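Local structure of sigma C (Avian orthoreovirus, 2BT7) at residues A[40-45]-A[62-67]; A[56-61]-A[75-80]. The protein attaches the virus to its host cell through this C-terminal receptor-binding part of the trimeric fibre and induces apoptosis. All blocks are in the same frame, centred on the assembly; numbering follows the deposited sequence.

Contact 1. Residues A[40-45]-A[62-67]; sequences QLMQFR and VNAHCH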
loop_
_atom_site.group_PDB
_atom_site.type_symbol
_atom_site.label_atom_id
_atom_site.label_comp_id
_atom_site.label_asym_id
_atom_site.label_seq_id
_atom_site.Cartn_x
_atom_site.Cartn_y
_atom_site.Cartn_z
ATOM N N GLN A 40 3.149 -1.303 15.208
ATOM C CA GLN A 40 2.208 -2.013 16.101
ATOM C C GLN A 40 1.109 -2.694 15.318
ATOM O O GLN A 40 0.608 -2.139 14.340
ATOM C CB GLN A 40 1.519 -1.082 17.092
ATOM C CG GLN A 40 2.424 -0.099 17.764
ATOM C CD GLN A 40 1.652 0.910 18.573
ATOM O OE1 GLN A 40 0.797 0.546 19.408
ATOM N NE2 GLN A 40 1.941 2.191 18.337
ATOM N N LEU A 41 0.714 -3.878 15.785
ATOM C CA LEU A 41 -0.526 -4.486 15.344
ATOM C C LEU A 41 -1.523 -4.369 16.480
ATOM O O LEU A 41 -1.435 -5.071 17.481
ATOM C CB LEU A 41 -0.325 -5.938 14.909
ATOM C CG LEU A 41 -1.537 -6.605 14.235
ATOM C CD1 LEU A 41 -1.720 -6.094 12.781
ATOM C CD2 LEU A 41 -1.399 -8.128 14.252
ATOM N N MET A 42 -2.452 -3.445 16.332
ATOM C CA MET A 42 -3.461 -3.216 17.343
ATOM C C MET A 42 -4.676 -4.109 17.067
ATOM O O MET A 42 -5.014 -4.390 15.898
ATOM C CB MET A 42 -3.883 -1.737 17.370
ATOM C CG MET A 42 -2.763 -0.700 17.599
ATOM S SD MET A 42 -3.492 0.954 17.444
ATOM C CE MET A 42 -2.130 2.025 17.888
ATOM N N GLN A 43 -5.308 -4.566 18.142
ATOM C CA GLN A 43 -6.513 -5.380 18.050
ATOM C C GLN A 43 -7.521 -4.815 19.018
ATOM O O GLN A 43 -7.224 -4.635 20.193
ATOM C CB GLN A 43 -6.214 -6.854 18.340
ATOM C CG GLN A 43 -5.298 -7.463 17.262
ATOM C CD GLN A 43 -4.922 -8.920 17.509
ATOM O OE1 GLN A 43 -4.722 -9.344 18.651
ATOM N NE2 GLN A 43 -4.805 -9.694 16.423
ATOM N N PHE A 44 -8.688 -4.460 18.495
ATOM C CA PHE A 44 -9.742 -3.881 19.287
ATOM C C PHE A 44 -11.049 -4.148 18.577
ATOM O O PHE A 44 -11.065 -4.618 17.441
ATOM C CB PHE A 44 -9.531 -2.363 19.548
ATOM C CG PHE A 44 -9.262 -1.538 18.309
ATOM C CD1 PHE A 44 -10.310 -0.960 17.596
ATOM C CD2 PHE A 44 -7.954 -1.313 17.873
ATOM C CE1 PHE A 44 -10.061 -0.185 16.462
ATOM C CE2 PHE A 44 -7.697 -0.560 16.736
ATOM C CZ PHE A 44 -8.757 0.015 16.029
ATOM N N ARG A 45 -12.140 -3.838 19.257
ATOM C CA ARG A 45 -13.458 -3.935 18.683
ATOM C C ARG A 45 -13.980 -2.530 18.436
ATOM O O ARG A 45 -13.801 -1.660 19.270
ATOM C CB ARG A 45 -14.375 -4.695 19.646
ATOM C CG ARG A 45 -15.775 -4.985 19.107
ATOM C CD ARG A 45 -16.667 -5.680 20.169
ATOM N NE ARG A 45 -17.080 -4.760 21.231
ATOM C CZ ARG A 45 -16.956 -5.007 22.539
ATOM N NH1 ARG A 45 -16.443 -6.160 22.971
ATOM N NH2 ARG A 45 -17.361 -4.100 23.426
ATOM N N VAL A 62 -11.264 -5.337 14.706
ATOM C CA VAL A 62 -10.350 -4.514 13.924
ATOM C C VAL A 62 -8.920 -4.876 14.274
ATOM O O VAL A 62 -8.565 -5.041 15.444
ATOM C CB VAL A 62 -10.626 -3.010 14.142
ATOM C CG1 VAL A 62 -9.691 -2.118 13.272
ATOM C CG2 VAL A 62 -12.097 -2.700 13.845
ATOM N N ASN A 63 -8.138 -5.081 13.230
ATOM C CA ASN A 63 -6.708 -5.180 13.322
ATOM C C ASN A 63 -6.149 -3.934 12.621
ATOM O O ASN A 63 -6.385 -3.734 11.415
ATOM C CB ASN A 63 -6.210 -6.460 12.650
ATOM C CG ASN A 63 -6.330 -7.674 13.556
ATOM O OD1 ASN A 63 -5.341 -8.117 14.134
ATOM N ND2 ASN A 63 -7.540 -8.211 13.693
ATOM N N ALA A 64 -5.459 -3.091 13.396
ATOM C CA ALA A 64 -4.860 -1.861 12.884
ATOM C C ALA A 64 -3.365 -2.066 12.836
ATOM O O ALA A 64 -2.723 -2.147 13.883
ATOM C CB ALA A 64 -5.197 -0.691 13.820
ATOM N N HIS A 65 -2.803 -2.199 11.643
ATOM C CA HIS A 65 -1.360 -2.355 11.502
ATOM C C HIS A 65 -0.686 -0.979 11.285
ATOM O O HIS A 65 -0.831 -0.346 10.224
ATOM C CB HIS A 65 -1.039 -3.282 10.345
ATOM C CG HIS A 65 0.421 -3.542 10.156
ATOM N ND1 HIS A 65 1.050 -3.384 8.940
ATOM C CD2 HIS A 65 1.374 -3.987 11.017
ATOM C CE1 HIS A 65 2.319 -3.742 9.050
ATOM N NE2 HIS A 65 2.549 -4.091 10.307
ATOM N N CYS A 66 0.052 -0.536 12.299
ATOM C CA CYS A 66 0.672 0.796 12.300
ATOM C C CYS A 66 2.129 0.652 11.906
ATOM O O CYS A 66 2.878 -0.036 12.591
ATOM C CB CYS A 66 0.530 1.426 13.682
ATOM S SG CYS A 66 -1.183 1.330 14.264
ATOM N N HIS A 67 2.509 1.232 10.774
ATOM C CA HIS A 67 3.858 1.077 10.288
ATOM C C HIS A 67 4.300 2.401 9.659
ATOM O O HIS A 67 3.786 2.855 8.607
ATOM C CB HIS A 67 3.982 -0.155 9.347
ATOM C CG HIS A 67 3.083 -0.108 8.151
ATOM N ND1 HIS A 67 3.566 -0.017 6.856
ATOM C CD2 HIS A 67 1.729 -0.112 8.051
ATOM C CE1 HIS A 67 2.548 0.042 6.012
ATOM N NE2 HIS A 67 1.424 -0.010 6.712
#
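F44 lies against V62, the valine CB standing over one face of the ring, 4.1 Å from its centroid, in a CH-pi contact. With chi1 at 51° the ring sits between its backbone N and carbonyl carbon, which turns it toward the neighbouring strand; there F44 CZ touches V62 CG1 at 3.6 Å and F44 CE2 reaches A64 CB. The small methyl of A64 leaves room for this large ring and for M42, whose CB lies 3.9 Å from A64 CB. Extended beyond CG, M42 carries its CE to C66 SG at 3.8 Å, so the sulfur-containing side chains continue the packing begun by F44, V62 and A64. On the other face Q43, exposed, and N63, partly so, run side by side where polar amides suit. The longer glutamine reaches the asparagine oxygen: Q43 NE2 donates to N63 OD1 at 2.8 Å, the oxygen lying in the donor amide plane while the two amide planes stand 85° apart. Beside them L41 CD1 meets H65 CB. Between the two faces runs an antiparallel ladder in which Q40, M42 and F44 each exchange two backbone bonds with C66, A64 and V62. The strands form a hairpin in the beta-barrel of the receptor-binding domain: strand 70-78 continues the sheet beyond 62-67, P101 and H99 pack on M42 and F44, and S117 of a second subunit meets L41 and H65.

Contact 2. Residues A[56-61]-A[75-80]; sequences DTIDMT and MSSTGN. With CD (cadmium ion), chain D.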
loop_
_atom_site.group_PDB
_atom_site.type_symbol
_atom_site.label_atom_id
_atom_site.label_comp_id
_atom_site.label_asym_id
_atom_site.label_seq_id
_atom_site.Cartn_x
_atom_site.Cartn_y
_atom_site.Cartn_z
ATOM N N ASP A 56 -29.027 0.979 12.421
ATOM C CA ASP A 56 -28.494 -0.119 13.194
ATOM C C ASP A 56 -27.032 0.118 13.568
ATOM O O ASP A 56 -26.397 1.034 13.043
ATOM C CB ASP A 56 -28.633 -1.386 12.357
ATOM C CG ASP A 56 -28.514 -2.633 13.180
ATOM O OD1 ASP A 56 -28.561 -2.516 14.426
ATOM O OD2 ASP A 56 -28.356 -3.717 12.577
ATOM N N THR A 57 -26.507 -0.683 14.492
ATOM C CA THR A 57 -25.071 -0.704 14.738
ATOM C C THR A 57 -24.537 -2.102 14.494
ATOM O O THR A 57 -25.301 -3.058 14.465
ATOM C CB THR A 57 -24.702 -0.252 16.160
ATOM O OG1 THR A 57 -25.094 -1.246 17.113
ATOM C CG2 THR A 57 -25.349 1.112 16.513
ATOM N N ILE A 58 -23.226 -2.218 14.304
ATOM C CA ILE A 58 -22.571 -3.520 14.136
ATOM C C ILE A 58 -21.147 -3.508 14.713
ATOM O O ILE A 58 -20.363 -2.608 14.414
ATOM C CB ILE A 58 -22.591 -4.006 12.647
ATOM C CG1 ILE A 58 -21.852 -5.333 12.499
ATOM C CG2 ILE A 58 -22.013 -2.964 11.687
ATOM C CD1 ILE A 58 -22.672 -6.430 11.855
ATOM N N ASP A 59 -20.848 -4.513 15.542
ATOM C CA ASP A 59 -19.517 -4.801 16.065
ATOM C C ASP A 59 -18.530 -5.290 14.987
ATOM O O ASP A 59 -18.810 -6.242 14.261
ATOM C CB ASP A 59 -19.604 -5.857 17.163
ATOM C CG ASP A 59 -20.263 -5.350 18.438
ATOM O OD1 ASP A 59 -20.360 -4.116 18.640
ATOM O OD2 ASP A 59 -20.660 -6.211 19.263
ATOM N N MET A 60 -17.397 -4.599 14.884
ATOM C CA MET A 60 -16.276 -4.954 14.010
ATOM C C MET A 60 -15.105 -5.330 14.890
ATOM O O MET A 60 -14.837 -4.670 15.903
ATOM C CB MET A 60 -15.857 -3.768 13.138
ATOM C CG MET A 60 -16.967 -3.118 12.321
ATOM S SD MET A 60 -17.840 -4.212 11.184
ATOM C CE MET A 60 -16.659 -4.471 9.877
ATOM N N THR A 61 -14.440 -6.418 14.520
ATOM C CA THR A 61 -13.140 -6.812 15.077
ATOM C C THR A 61 -12.119 -6.187 14.136
ATOM O O THR A 61 -12.125 -6.448 12.915
ATOM C CB THR A 61 -12.985 -8.351 15.076
ATOM O OG1 THR A 61 -13.967 -8.928 15.944
ATOM C CG2 THR A 61 -11.595 -8.801 15.536
ATOM N N MET A 75 -10.926 -5.112 9.089
ATOM C CA MET A 75 -12.080 -5.287 9.966
ATOM C C MET A 75 -12.974 -6.424 9.513
ATOM O O MET A 75 -13.201 -6.620 8.312
ATOM C CB MET A 75 -12.938 -4.039 10.029
ATOM C CG MET A 75 -12.214 -2.719 9.816
ATOM S SD MET A 75 -13.289 -1.432 10.410
ATOM C CE MET A 75 -12.311 0.008 10.004
ATOM N N SER A 76 -13.507 -7.157 10.488
ATOM C CA SER A 76 -14.436 -8.243 10.215
ATOM C C SER A 76 -15.599 -8.165 11.181
ATOM O O SER A 76 -15.394 -7.896 12.365
ATOM C CB SER A 76 -13.735 -9.580 10.384
ATOM O OG SER A 76 -14.319 -10.498 9.486
ATOM N N SER A 77 -16.815 -8.393 10.691
ATOM C CA SER A 77 -17.982 -8.293 11.571
ATOM C C SER A 77 -18.467 -9.613 12.124
ATOM O O SER A 77 -18.430 -10.657 11.473
ATOM C CB SER A 77 -19.159 -7.543 10.931
ATOM O OG SER A 77 -19.813 -8.326 9.954
ATOM N N THR A 78 -18.923 -9.508 13.361
ATOM C CA THR A 78 -19.719 -10.508 14.028
ATOM C C THR A 78 -21.135 -9.928 14.117
ATOM O O THR A 78 -21.342 -8.848 14.688
ATOM C CB THR A 78 -19.183 -10.759 15.443
ATOM O OG1 THR A 78 -18.878 -9.497 16.059
ATOM C CG2 THR A 78 -17.928 -11.625 15.397
ATOM N N GLY A 79 -22.092 -10.627 13.520
ATOM C CA GLY A 79 -23.488 -10.226 13.575
ATOM C C GLY A 79 -24.039 -9.820 12.231
ATOM O O GLY A 79 -23.312 -9.769 11.231
ATOM N N ASN A 80 -25.339 -9.545 12.215
ATOM C CA ASN A 80 -26.014 -9.022 11.039
ATOM C C ASN A 80 -26.187 -7.531 11.208
ATOM O O ASN A 80 -26.416 -7.048 12.317
ATOM C CB ASN A 80 -27.377 -9.740 10.771
ATOM C CG ASN A 80 -28.526 -9.303 11.738
ATOM O OD1 ASN A 80 -28.916 -10.047 12.629
ATOM N ND2 ASN A 80 -29.075 -8.117 11.525
HETATM CD CD CD D . -28.346 -5.106 15.255
HETATM O O HOH W 1 -16.863 -8.073 16.843
#
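T61 N gives the shortest direct bond between the strands, a nearly straight hydrogen bond to S76 O at 2.8 Å with 170° at the hydrogen. S76 N returns a bond to T61 O, and the two close an antiparallel hydrogen-bonded pair. Farther along, where the strands diverge, T78 N reaches D59 O only weakly, at 3.4 Å. On the face carrying T61 and T78 a water bridges the two hydroxyls, 2.6 Å from T78 OG1. Threonine suits both places: the branched CB favours the extended backbone, and the hydroxyl can bind the water.

The opposite face is largely apolar. M60 is bent at chi2 and chi3, so its chain folds back over the neighbouring strand: SD rests 3.6 Å from S77 CB and CE touches M75 CB at 3.7 Å. Flexible methionine fits this curved path, and small S77, whose OG is weakly bonded to L162 N, leaves space for the sulfur. In I58 chi1 (178°) sends CG1 toward the other strand and chi2, at 125°, is away from a staggered value; CD1 thereby reaches G79 O at 3.5 Å and also S77 CB. The positive phi of G79 is one that glycine readily adopts. F92 and V164 pack on M60 and M75 from neighbouring strands of the beta-barrel.

At the open end of the hairpin, away from its turn, D56 OD1 binds a cadmium ion at 2.7 Å and takes a weak bond from T57 N. D56 OD2, bonded to T82 N, still lies 3.0 Å from the cadmium. The metal probably reflects the cadmium crystal form. The chemistry thus splits: methionine and isoleucine bury one face, threonines and water occupy the more exposed one, and a metal-bound carboxylate marks the open end.

How the contacts relate
Contacts 1 and 2 share strand 57-67, using its later and earlier halves, and pair it with different neighbours: 40-52 in contact 1 and 70-78 in contact 2. Three adjacent strands of one sheet are thereby joined. The centres lie about 16 Å apart, yet the contacts meet directly where R45 CG packs at 3.4 Å from M60 O, and where V62 CG2 packs at 3.8 Å from M75 SD, carrying the apolar face of one pairing into that of the other. Their surroundings differ: contact 1 lies against a second subunit of the trimer, whereas no other chain of the assembly touches contact 2, which instead ends at the cadmium ion.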